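Local coordinates for xylose isomerase domain protein (Alicyclobacillus acidocaldarius subsp. acidocaldarius, PDB 3U0H), which probably acts as an isomerase, as a member of the xylose isomerase-like TIM-barrel family, at residues A[72-75]-A[76-80]; A[117-120]-A[121-125]. All coordinates share one frame; numbering follows the deposited sequence.

Contact 1 of 2, residues A[72-75]-A[76-80]; sequences LYDS and EPVFL
Ser75 closes the first turn of helix 76-84 through its carbonyl: Phe79 N donates to Ser75 O at 2.9 Å, with a nearly straight N-H...O angle of 164°. This is the N-terminus of an alpha-helix in a TIM barrel, with Ser75 at the N-cap position, where the loop after strand 62-67 turns into helix. Side chains of the loop settle against the new turn. Ser75 OG lies between its own backbone N and carbonyl carbon (chi1 67°), which brings it beside Val78 CG2 at 3.2 Å and near the Pro77 ring at CD. On Val78 the other methyl, CG1, anti to the backbone N, meets Asp74 OD2 at 3.3 Å, so the valine's two methyls touch two loop side chains in van der Waals contact. The Glu76 carboxylate forms salt bridges with Arg122 and Arg123 of helix 113-131, tying the first turn to the neighbouring helix. Phe79, buried, has its ring in contact with the side chains of Arg123 and Gln126. Farther back in the loop, Leu72 reaches this ring loosely and at a slant, CD2 lying 4.3 Å from Phe79 CE1.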
loop_
_atom_site.group_PDB
_atom_site.type_symbol
_atom_site.label_atom_id
_atom_site.label_comp_id
_atom_site.label_asym_id
_atom_site.label_seq_id
_atom_site.Cartn_x
_atom_site.Cartn_y
_atom_site.Cartn_z
ATOM N N LEU A 72 18.411 -7.022 12.396
ATOM C CA LEU A 72 17.167 -7.587 11.834
ATOM C C LEU A 72 16.675 -8.820 12.602
ATOM O O LEU A 72 15.582 -9.329 12.292
ATOM C CB LEU A 72 17.354 -7.961 10.359
ATOM C CG LEU A 72 17.367 -6.777 9.338
ATOM C CD1 LEU A 72 17.968 -7.246 8.019
ATOM C CD2 LEU A 72 15.967 -6.163 9.167
ATOM N N TYR A 73 17.466 -9.274 13.579
ATOM C CA TYR A 73 17.224 -10.485 14.354
ATOM C C TYR A 73 17.017 -10.164 15.820
ATOM O O TYR A 73 16.904 -11.076 16.613
ATOM C CB TYR A 73 18.341 -11.585 14.132
ATOM C CG TYR A 73 18.734 -11.687 12.655
ATOM C CD1 TYR A 73 17.960 -12.394 11.778
ATOM C CD2 TYR A 73 19.806 -10.952 12.132
ATOM C CE1 TYR A 73 18.278 -12.462 10.425
ATOM C CE2 TYR A 73 20.125 -10.993 10.776
ATOM C CZ TYR A 73 19.352 -11.743 9.929
ATOM O OH TYR A 73 19.542 -11.774 8.568
ATOM N N ASP A 74 16.851 -8.904 16.202
ATOM C CA ASP A 74 16.594 -8.587 17.609
ATOM C C ASP A 74 15.199 -9.044 17.996
ATOM O O ASP A 74 14.392 -9.465 17.150
ATOM C CB ASP A 74 16.704 -7.098 17.880
ATOM C CG ASP A 74 18.065 -6.689 18.415
ATOM O OD1 ASP A 74 18.671 -7.477 19.157
ATOM O OD2 ASP A 74 18.559 -5.581 18.108
ATOM N N SER A 75 14.943 -8.992 19.296
ATOM C CA SER A 75 13.600 -9.071 19.826
ATOM C C SER A 75 12.737 -7.950 19.173
ATOM O O SER A 75 13.281 -6.935 18.690
ATOM C CB SER A 75 13.645 -8.922 21.368
ATOM O OG SER A 75 14.071 -7.585 21.720
ATOM N N GLU A 76 11.414 -8.155 19.144
ATOM C CA GLU A 76 10.497 -7.217 18.491
ATOM C C GLU A 76 10.613 -5.797 19.107
ATOM O O GLU A 76 10.763 -4.846 18.346
ATOM C CB GLU A 76 9.001 -7.701 18.500
ATOM C CG GLU A 76 8.070 -7.034 17.449
ATOM C CD GLU A 76 8.538 -7.110 15.964
ATOM O OE1 GLU A 76 9.161 -8.110 15.529
ATOM O OE2 GLU A 76 8.262 -6.170 15.197
ATOM N N PRO A 77 10.575 -5.660 20.476
ATOM C CA PRO A 77 10.589 -4.307 21.044
ATOM C C PRO A 77 11.894 -3.552 20.704
ATOM O O PRO A 77 11.848 -2.359 20.495
ATOM C CB PRO A 77 10.486 -4.550 22.551
ATOM C CG PRO A 77 10.043 -5.983 22.707
ATOM C CD PRO A 77 10.662 -6.681 21.544
ATOM N N VAL A 78 13.029 -4.236 20.645
ATOM C CA VAL A 78 14.297 -3.552 20.335
ATOM C C VAL A 78 14.314 -3.201 18.853
ATOM O O VAL A 78 14.707 -2.090 18.472
ATOM C CB VAL A 78 15.521 -4.413 20.744
ATOM C CG1 VAL A 78 16.846 -3.769 20.310
ATOM C CG2 VAL A 78 15.497 -4.732 22.261
ATOM N N PHE A 79 13.862 -4.143 18.017
ATOM C CA PHE A 79 13.788 -3.912 16.597
ATOM C C PHE A 79 12.897 -2.706 16.294
ATOM O O PHE A 79 13.296 -1.805 15.559
ATOM C CB PHE A 79 13.292 -5.152 15.795
ATOM C CG PHE A 79 12.931 -4.822 14.386
ATOM C CD1 PHE A 79 13.916 -4.504 13.490
ATOM C CD2 PHE A 79 11.612 -4.718 13.994
ATOM C CE1 PHE A 79 13.615 -4.131 12.200
ATOM C CE2 PHE A 79 11.296 -4.364 12.700
ATOM C CZ PHE A 79 12.317 -4.080 11.792
ATOM N N LEU A 80 11.694 -2.697 16.831
ATOM C CA LEU A 80 10.806 -1.560 16.569
ATOM C C LEU A 80 11.409 -0.225 16.992
ATOM O O LEU A 80 11.218 0.814 16.317
ATOM C CB LEU A 80 9.428 -1.735 17.196
ATOM C CG LEU A 80 8.586 -2.852 16.535
ATOM C CD1 LEU A 80 7.287 -3.161 17.319
ATOM C CD2 LEU A 80 8.308 -2.608 15.036
#

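Contact 2 of 2, residues A[117-120]-A[121-125]; sequences ISQL and ARRIR
Ala121 N donates to Ile117 O at 3.0 Å, the first of four successive i to i+4 bonds that join 117-120 to 121-125 within alpha-helix 113-131 of the TIM barrel. The Ala121 methyl packs on Ala168 of helix 159-169. Arg122 N follows with a bond to Ser118 O. Its side chain, bent at chi2 and chi3, brings NH2 to 3.8 Å from Gln119 CG, the amide and guanidinium planes standing 71° apart; besides its bridge to Glu76, it forms a salt bridge through NE with Glu167 of the second subunit. Arg123 N bonds to Gln119 O, but its side chain behaves differently. It runs alongside Gln119 in the same direction, extended from CG to NE, and the Gln119 amide stacks on its guanidinium with the planes only 5° apart. In the stack, Gln119 OE1 sits over the centre of the guanidinium, 3.4 Å from Arg123 CZ. The stack, the bridge to Glu76 and a probable bond from NH1 to Asp74 O would together fix the rotation of this group. Ile124 N bonds to Leu120 O at 3.1 Å, and on the apolar side of the helix Ile124 CD1 meets Leu120 CG at 3.8 Å, beside Phe165 and Ile169. Arg125 N continues the pattern to Ala121 O, while its guanidinium reaches Glu167 O of the second subunit through NH1 and Ile169 O through NE.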
loop_
_atom_site.group_PDB
_atom_site.type_symbol
_atom_site.label_atom_id
_atom_site.label_comp_id
_atom_site.label_asym_id
_atom_site.label_seq_id
_atom_site.Cartn_x
_atom_site.Cartn_y
_atom_site.Cartn_z
ATOM N N ILE A 117 12.178 -16.822 7.729
ATOM C CA ILE A 117 12.012 -16.175 6.435
ATOM C C ILE A 117 10.857 -15.196 6.478
ATOM O O ILE A 117 10.991 -14.104 5.952
ATOM C CB ILE A 117 11.770 -17.180 5.262
ATOM C CG1 ILE A 117 12.968 -18.118 5.139
ATOM C CG2 ILE A 117 11.575 -16.481 3.951
ATOM C CD1 ILE A 117 12.933 -19.167 4.004
ATOM N N SER A 118 9.744 -15.557 7.106
ATOM C CA SER A 118 8.598 -14.658 7.143
ATOM C C SER A 118 8.878 -13.374 7.967
ATOM O O SER A 118 8.534 -12.253 7.517
ATOM C CB SER A 118 7.393 -15.346 7.758
ATOM O OG SER A 118 7.042 -16.512 7.059
ATOM N N GLN A 119 9.492 -13.546 9.162
ATOM C CA GLN A 119 9.755 -12.413 9.998
ATOM C C GLN A 119 10.769 -11.512 9.275
ATOM O O GLN A 119 10.632 -10.259 9.249
ATOM C CB GLN A 119 10.296 -12.826 11.369
ATOM C CG GLN A 119 10.512 -11.640 12.246
ATOM C CD GLN A 119 11.060 -11.976 13.630
ATOM O OE1 GLN A 119 12.294 -11.955 13.875
ATOM N NE2 GLN A 119 10.163 -12.221 14.537
ATOM N N LEU A 120 11.796 -12.133 8.736
ATOM C CA LEU A 120 12.814 -11.343 8.080
ATOM C C LEU A 120 12.206 -10.543 6.852
ATOM O O LEU A 120 12.512 -9.369 6.657
ATOM C CB LEU A 120 14.018 -12.219 7.714
ATOM C CG LEU A 120 15.171 -11.478 7.057
ATOM C CD1 LEU A 120 15.839 -10.580 8.056
ATOM C CD2 LEU A 120 16.178 -12.447 6.427
ATOM N N ALA A 121 11.324 -11.175 6.075
ATOM C CA ALA A 121 10.631 -10.510 4.935
ATOM C C ALA A 121 9.899 -9.288 5.456
ATOM O O ALA A 121 9.999 -8.184 4.890
ATOM C CB ALA A 121 9.636 -11.439 4.225
ATOM N N ARG A 122 9.199 -9.452 6.554
ATOM C CA ARG A 122 8.351 -8.364 7.057
ATOM C C ARG A 122 9.161 -7.188 7.613
ATOM O O ARG A 122 8.769 -6.050 7.503
ATOM C CB ARG A 122 7.359 -8.896 8.089
ATOM C CG ARG A 122 6.460 -7.823 8.709
ATOM C CD ARG A 122 7.023 -7.255 10.005
ATOM N NE ARG A 122 7.324 -8.235 11.067
ATOM C CZ ARG A 122 7.881 -7.939 12.251
ATOM N NH1 ARG A 122 8.270 -6.698 12.556
ATOM N NH2 ARG A 122 8.051 -8.904 13.147
ATOM N N ARG A 123 10.282 -7.465 8.246
ATOM C CA ARG A 123 11.099 -6.407 8.874
ATOM C C ARG A 123 11.897 -5.589 7.848
ATOM O O ARG A 123 12.140 -4.404 8.034
ATOM C CB ARG A 123 12.066 -7.040 9.888
ATOM C CG ARG A 123 11.404 -7.526 11.158
ATOM C CD ARG A 123 12.402 -8.101 12.146
ATOM N NE ARG A 123 11.825 -8.370 13.449
ATOM C CZ ARG A 123 12.544 -8.678 14.538
ATOM N NH1 ARG A 123 13.902 -8.729 14.487
ATOM N NH2 ARG A 123 11.925 -8.931 15.685
ATOM N N ILE A 124 12.340 -6.260 6.807
ATOM C CA ILE A 124 13.030 -5.633 5.685
ATOM C C ILE A 124 12.065 -4.732 4.946
ATOM O O ILE A 124 12.445 -3.646 4.518
ATOM C CB ILE A 124 13.647 -6.686 4.714
ATOM C CG1 ILE A 124 14.806 -7.439 5.431
ATOM C CG2 ILE A 124 14.188 -6.004 3.454
ATOM C CD1 ILE A 124 15.547 -8.514 4.638
ATOM N N ARG A 125 10.814 -5.178 4.825
ATOM C CA ARG A 125 9.729 -4.401 4.223
ATOM C C ARG A 125 9.530 -3.123 5.046
ATOM O O ARG A 125 9.432 -2.010 4.495
ATOM C CB ARG A 125 8.442 -5.240 4.196
ATOM C CG ARG A 125 7.221 -4.518 3.687
ATOM C CD ARG A 125 5.930 -5.329 4.004
ATOM N NE ARG A 125 6.102 -6.704 3.584
ATOM C CZ ARG A 125 5.582 -7.818 4.116
ATOM N NH1 ARG A 125 4.752 -7.797 5.129
ATOM N NH2 ARG A 125 5.942 -8.994 3.560
#

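From the N terminus, strand 62-67 leads into contact 1, where the loop at 72-75 turns into helix 76-84; helix 86-95 and strand 100-104 follow before helix 113-131 carries contact 2. The two local contacts come in series, neither enclosing nor crossing the other, and each joins adjoining residues without closing a long loop. They nevertheless meet in space, their centres about 12 Å apart, through polar pairs and through packing of Phe79 CE2 on Arg123 CG at 3.5 Å. The start of one helix is thus tied to the middle of another, while contact 2 also extends to helix 159-169 and the second subunit.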